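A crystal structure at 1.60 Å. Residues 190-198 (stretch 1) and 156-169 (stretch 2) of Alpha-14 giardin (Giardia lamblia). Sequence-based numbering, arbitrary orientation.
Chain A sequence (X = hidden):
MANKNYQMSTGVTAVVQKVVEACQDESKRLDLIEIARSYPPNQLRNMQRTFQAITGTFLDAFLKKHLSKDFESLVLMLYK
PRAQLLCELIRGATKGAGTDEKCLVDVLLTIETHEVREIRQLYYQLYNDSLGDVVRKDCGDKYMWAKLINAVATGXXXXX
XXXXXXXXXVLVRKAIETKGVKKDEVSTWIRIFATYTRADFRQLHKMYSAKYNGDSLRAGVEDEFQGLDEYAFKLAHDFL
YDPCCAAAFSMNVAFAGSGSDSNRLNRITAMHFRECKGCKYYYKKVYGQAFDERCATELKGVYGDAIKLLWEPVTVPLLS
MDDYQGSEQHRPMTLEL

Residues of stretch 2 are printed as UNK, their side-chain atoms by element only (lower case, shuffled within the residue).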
# COMPACT_ATOMS: atom_id res chain seq x y z
N ILE A 190 9.99 8.76 15.69
CA ILE A 190 9.24 9.53 14.69
C ILE A 190 10.16 10.24 13.70
O ILE A 190 9.93 10.21 12.51
CB ILE A 190 8.24 10.51 15.36
CG1 ILE A 190 7.27 9.76 16.28
CG2 ILE A 190 7.48 11.33 14.31
CD1 ILE A 190 6.42 8.68 15.59
N ARG A 191 11.23 10.85 14.21
CA ARG A 191 12.15 11.53 13.33
C ARG A 191 12.72 10.58 12.27
O ARG A 191 12.72 10.89 11.08
CB ARG A 191 13.28 12.20 14.15
CG ARG A 191 14.29 12.90 13.27
CD ARG A 191 15.34 13.70 14.06
NE ARG A 191 16.18 12.87 14.92
CZ ARG A 191 16.00 12.71 16.22
NH1 ARG A 191 15.01 13.33 16.84
NH2 ARG A 191 16.82 11.93 16.91
N ILE A 192 13.17 9.40 12.71
CA ILE A 192 13.78 8.48 11.76
C ILE A 192 12.73 7.95 10.78
O ILE A 192 12.90 8.04 9.55
CB ILE A 192 14.47 7.32 12.49
CG1 ILE A 192 15.66 7.86 13.32
CG2 ILE A 192 14.95 6.30 11.47
CD1 ILE A 192 16.20 6.85 14.33
N PHE A 193 11.65 7.41 11.31
CA PHE A 193 10.73 6.69 10.44
C PHE A 193 9.82 7.60 9.63
O PHE A 193 9.38 7.21 8.52
CB PHE A 193 9.94 5.65 11.23
CG PHE A 193 10.75 4.42 11.56
CD1 PHE A 193 11.73 4.45 12.57
CD2 PHE A 193 10.56 3.23 10.85
CE1 PHE A 193 12.51 3.32 12.85
CE2 PHE A 193 11.34 2.10 11.13
CZ PHE A 193 12.28 2.13 12.12
N ALA A 194 9.57 8.81 10.12
CA ALA A 194 8.72 9.74 9.37
C ALA A 194 9.47 10.69 8.45
O ALA A 194 8.90 11.14 7.45
CB ALA A 194 7.83 10.56 10.30
N THR A 195 10.73 11.02 8.79
CA THR A 195 11.43 12.11 8.08
C THR A 195 12.71 11.70 7.33
O THR A 195 13.26 12.51 6.57
CB THR A 195 11.72 13.36 8.98
OG1 THR A 195 12.89 13.14 9.78
CG2 THR A 195 10.54 13.68 9.88
N TYR A 196 13.19 10.47 7.52
CA TYR A 196 14.36 10.04 6.73
C TYR A 196 13.99 9.81 5.27
O TYR A 196 12.90 9.33 4.95
CB TYR A 196 14.98 8.76 7.28
CG TYR A 196 16.07 8.96 8.31
CD1 TYR A 196 15.96 9.91 9.32
CD2 TYR A 196 17.23 8.15 8.28
CE1 TYR A 196 16.98 10.07 10.27
CE2 TYR A 196 18.22 8.32 9.21
CZ TYR A 196 18.10 9.28 10.20
OH TYR A 196 19.11 9.41 11.12
N THR A 197 14.90 10.16 4.38
CA THR A 197 14.82 9.71 3.00
C THR A 197 15.10 8.21 2.89
O THR A 197 15.71 7.59 3.80
CB THR A 197 15.84 10.45 2.10
OG1 THR A 197 17.17 10.17 2.56
CG2 THR A 197 15.61 11.96 2.15
N ARG A 198 14.71 7.62 1.76
CA ARG A 198 15.01 6.22 1.48
C ARG A 198 16.52 5.96 1.54
O ARG A 198 16.95 5.00 2.17
CB ARG A 198 14.45 5.79 0.12
CG ARG A 198 15.00 4.45 -0.37
CD ARG A 198 14.13 3.79 -1.44
NE ARG A 198 12.77 3.51 -0.97
CZ ARG A 198 11.70 4.20 -1.36
NH1 ARG A 198 11.83 5.19 -2.25
NH2 ARG A 198 10.50 3.89 -0.89
N UNK A 156 7.80 16.20 5.54
CA UNK A 156 8.62 16.01 4.37
C UNK A 156 9.75 15.07 4.77
O UNK A 156 10.02 14.90 5.96
o UNK A 156 10.29 18.45 2.11
o UNK A 156 9.83 16.31 1.82
c UNK A 156 9.22 17.36 3.94
c UNK A 156 9.81 17.35 2.52
N UNK A 157 10.37 14.46 3.78
CA UNK A 157 11.55 13.65 3.99
C UNK A 157 12.74 14.37 3.35
O UNK A 157 12.77 14.56 2.14
n UNK A 157 9.09 9.34 4.18
c UNK A 157 11.35 12.27 3.38
n UNK A 157 8.15 8.04 5.85
c UNK A 157 10.34 11.43 4.15
n UNK A 157 10.40 8.51 5.92
c UNK A 157 10.17 10.06 3.51
c UNK A 157 9.22 8.65 5.32
N UNK A 158 13.68 14.77 4.18
CA UNK A 158 14.79 15.62 3.72
C UNK A 158 16.15 14.97 3.99
O UNK A 158 16.33 14.32 5.03
c UNK A 158 14.71 17.06 4.33
c UNK A 158 13.36 17.74 4.02
c UNK A 158 15.08 17.10 5.83
c UNK A 158 14.28 16.21 6.79
N UNK A 159 17.11 15.11 3.05
CA UNK A 159 18.44 14.52 3.23
C UNK A 159 19.19 15.01 4.46
O UNK A 159 19.01 16.14 4.92
c UNK A 159 18.10 15.17 0.94
c UNK A 159 19.18 14.92 1.94
c UNK A 159 17.01 15.81 1.75
N UNK A 160 20.03 14.12 4.99
CA UNK A 160 20.82 14.35 6.20
C UNK A 160 22.24 13.93 5.91
O UNK A 160 22.48 13.13 5.00
c UNK A 160 18.51 12.89 8.82
n UNK A 160 17.51 13.42 9.75
n UNK A 160 15.77 13.35 8.24
c UNK A 160 20.31 13.49 7.34
c UNK A 160 16.24 13.63 9.46
c UNK A 160 19.08 13.99 7.97
n UNK A 160 15.44 14.13 10.39
N UNK A 161 23.18 14.43 6.70
CA UNK A 161 24.57 13.97 6.57
C UNK A 161 24.87 12.78 7.48
O UNK A 161 24.09 12.46 8.38
c UNK A 161 25.40 15.83 8.10
o UNK A 161 25.46 17.08 8.11
o UNK A 161 25.21 15.16 9.15
c UNK A 161 25.56 15.13 6.77
N UNK A 162 26.01 12.13 7.23
CA UNK A 162 26.40 10.95 7.98
C UNK A 162 26.49 11.21 9.49
O UNK A 162 26.14 10.34 10.29
o UNK A 162 27.48 10.03 6.03
c UNK A 162 27.69 10.34 7.41
c UNK A 162 28.09 9.07 8.15
N UNK A 163 26.95 12.40 9.89
CA UNK A 163 27.02 12.75 11.31
C UNK A 163 25.67 12.63 12.02
O UNK A 163 25.58 12.08 13.12
c UNK A 163 27.69 14.56 12.98
c UNK A 163 27.61 14.15 11.54
c UNK A 163 28.44 14.55 15.06
n UNK A 163 28.61 14.02 13.86
c UNK A 163 26.96 15.44 13.71
n UNK A 163 27.45 15.41 15.00
N UNK A 164 24.62 13.14 11.37
CA UNK A 164 23.27 13.08 11.93
C UNK A 164 22.81 11.63 12.04
O UNK A 164 22.18 11.26 13.03
c UNK A 164 21.85 16.15 9.98
c UNK A 164 22.65 15.40 11.03
c UNK A 164 22.30 13.90 11.09
o UNK A 164 20.76 16.65 10.34
o UNK A 164 22.30 16.27 8.81
N UNK A 165 23.16 10.82 11.05
CA UNK A 165 22.83 9.39 11.09
C UNK A 165 23.55 8.69 12.23
O UNK A 165 22.94 7.87 12.91
c UNK A 165 22.01 8.62 8.73
c UNK A 165 22.50 7.91 7.48
c UNK A 165 21.48 10.00 8.39
c UNK A 165 23.14 8.70 9.76
N UNK A 166 24.83 9.01 12.44
CA UNK A 166 25.57 8.45 13.57
C UNK A 166 24.91 8.79 14.91
O UNK A 166 24.80 7.94 15.79
c UNK A 166 27.04 8.89 13.57
o UNK A 166 29.00 6.62 11.36
c UNK A 166 27.84 8.48 12.33
o UNK A 166 27.97 6.26 13.28
c UNK A 166 28.30 7.01 12.33
N UNK A 167 24.47 10.05 15.06
CA UNK A 167 23.79 10.48 16.28
C UNK A 167 22.48 9.73 16.49
O UNK A 167 22.21 9.25 17.58
o UNK A 167 24.71 15.15 17.01
c UNK A 167 23.50 11.98 16.22
c UNK A 167 24.36 14.36 16.11
o UNK A 167 23.71 14.73 15.11
c UNK A 167 24.73 12.88 16.26
N UNK A 168 21.66 9.66 15.44
CA UNK A 168 20.37 8.96 15.52
C UNK A 168 20.55 7.46 15.73
O UNK A 168 19.69 6.82 16.34
o UNK A 168 18.58 11.01 13.11
o UNK A 168 18.98 11.29 15.27
c UNK A 168 19.54 9.20 14.27
c UNK A 168 19.00 10.60 14.21
N UNK A 169 21.65 6.91 15.23
CA UNK A 169 21.95 5.49 15.41
C UNK A 169 22.10 5.15 16.89
O UNK A 169 21.54 4.16 17.39
c UNK A 169 23.64 3.67 14.65
c UNK A 169 22.49 2.82 14.09
c UNK A 169 23.23 5.13 14.65
c UNK A 169 24.87 3.51 13.83
O HOH W 1 7.48 13.14 6.59
O HOH W 2 17.09 11.76 5.64

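Position 156 carries two carbons, the second holding two oxygens; its CA-to-CB bond points away from stretch 1, and the side chain stays clear of it. This is Asp156. A short carboxylate suits such an exposed place, and Asp156 OD1 accepts a weak hydrogen bond from the backbone N of position 157.

Position 157 has three carbons, a nitrogen, and a carbon bearing two more nitrogens, which meet the carbonyl oxygens of Phe193 and Tyr196. It is Arg157. Its guanidinium reaches the end of the helix in stretch 1, where carbonyl groups lack helical amide partners. Arg157 NH1 donates to Tyr196 O at 2.8 Å and to Phe193 O at 3.1 Å; Arg157 NH2 donates to Phe193 O at 3.1 Å. Ala194 O lies over one face of the group. A planar cation with several N-H groups can serve such a cluster of acceptors.

At position 158 four carbons fork at the first, one arm being two carbons long. The CA-to-CB bond points away, yet the longer arm ends near Thr195 CB. It is Ile158, with CD1 4.4 Å from Thr195 CB. The backbone contributes as well, a weak hydrogen bond running from Ile158 N to Thr195 O at 3.3 Å.

Three carbons close a ring onto the backbone nitrogen at position 159, beside the Thr197 methyl, which identifies Pro159. Having no N-H to satisfy, it can meet a methyl group without polar cost: Thr197 CG2 lies 3.6 Å from Pro159 N.

Position 160 has three carbons, a nitrogen, and a carbon carrying two more nitrogens; its CA-to-CB bond points toward stretch 1, and a terminal nitrogen meets Thr195 OG1. It is Arg160. Arg160 NH2 donates to Thr195 OG1 at 2.8 Å, while one face of the guanidinium lies against Tyr196 CE1.

Position 161 sits just before a helix that begins at 162. Two carbons and two oxygens give Asp161, the N-cap. One carbon carrying an oxygen and a carbon at 162 gives Thr162; a carbon and a five-membered ring with two nitrogens at 163 gives His163. Neither reaches stretch 1, and both polar groups are exposed. Three carbons ending in two oxygens at 164 give Glu164. Glu164 N donates to Asp161 OD1 at 3.1 Å, the capping bond; Asp161 N also donates to Glu164 OE1 at 2.9 Å.

Position 165 has four carbons forked at the second, packed by the Tyr196 ring. It is Leu165, whose CD1 lies 3.8 Å from Tyr196 CE2. Positions 166 and 167 each show three carbons with two terminal oxygens, Glu166 and Glu167; neither touches stretch 1, and solvent reaches both carboxylates.

Position 168 has two carbons and two oxygens, which meet Arg191 and Tyr196; its CA-to-CB bond points toward stretch 1. It is Asp168. Asp168 OD1 forms a salt bridge with Arg191 NH2 at 2.8 Å, and Asp168 OD2 accepts from Tyr196 OH at 2.6 Å, so both carboxylate oxygens are used in a buried site. Position 169, four carbons forked at the second, with its CA-to-CB bond pointing away, is Leu169; a branched aliphatic chain suits its buried place.

The contact thus has two polar anchors: Arg157 holds the carbonyls where one helix finishes, and Asp168 holds Arg191 and Tyr196. Between them Arg160 spans the Tyr196 ring and Thr195. Water 2 adds a bridge, donating to Ile158 O at 2.7 Å and accepting from Thr197 N at 3.0 Å.

Stretch 2 (156-169) DRIPRDTHELEEDL
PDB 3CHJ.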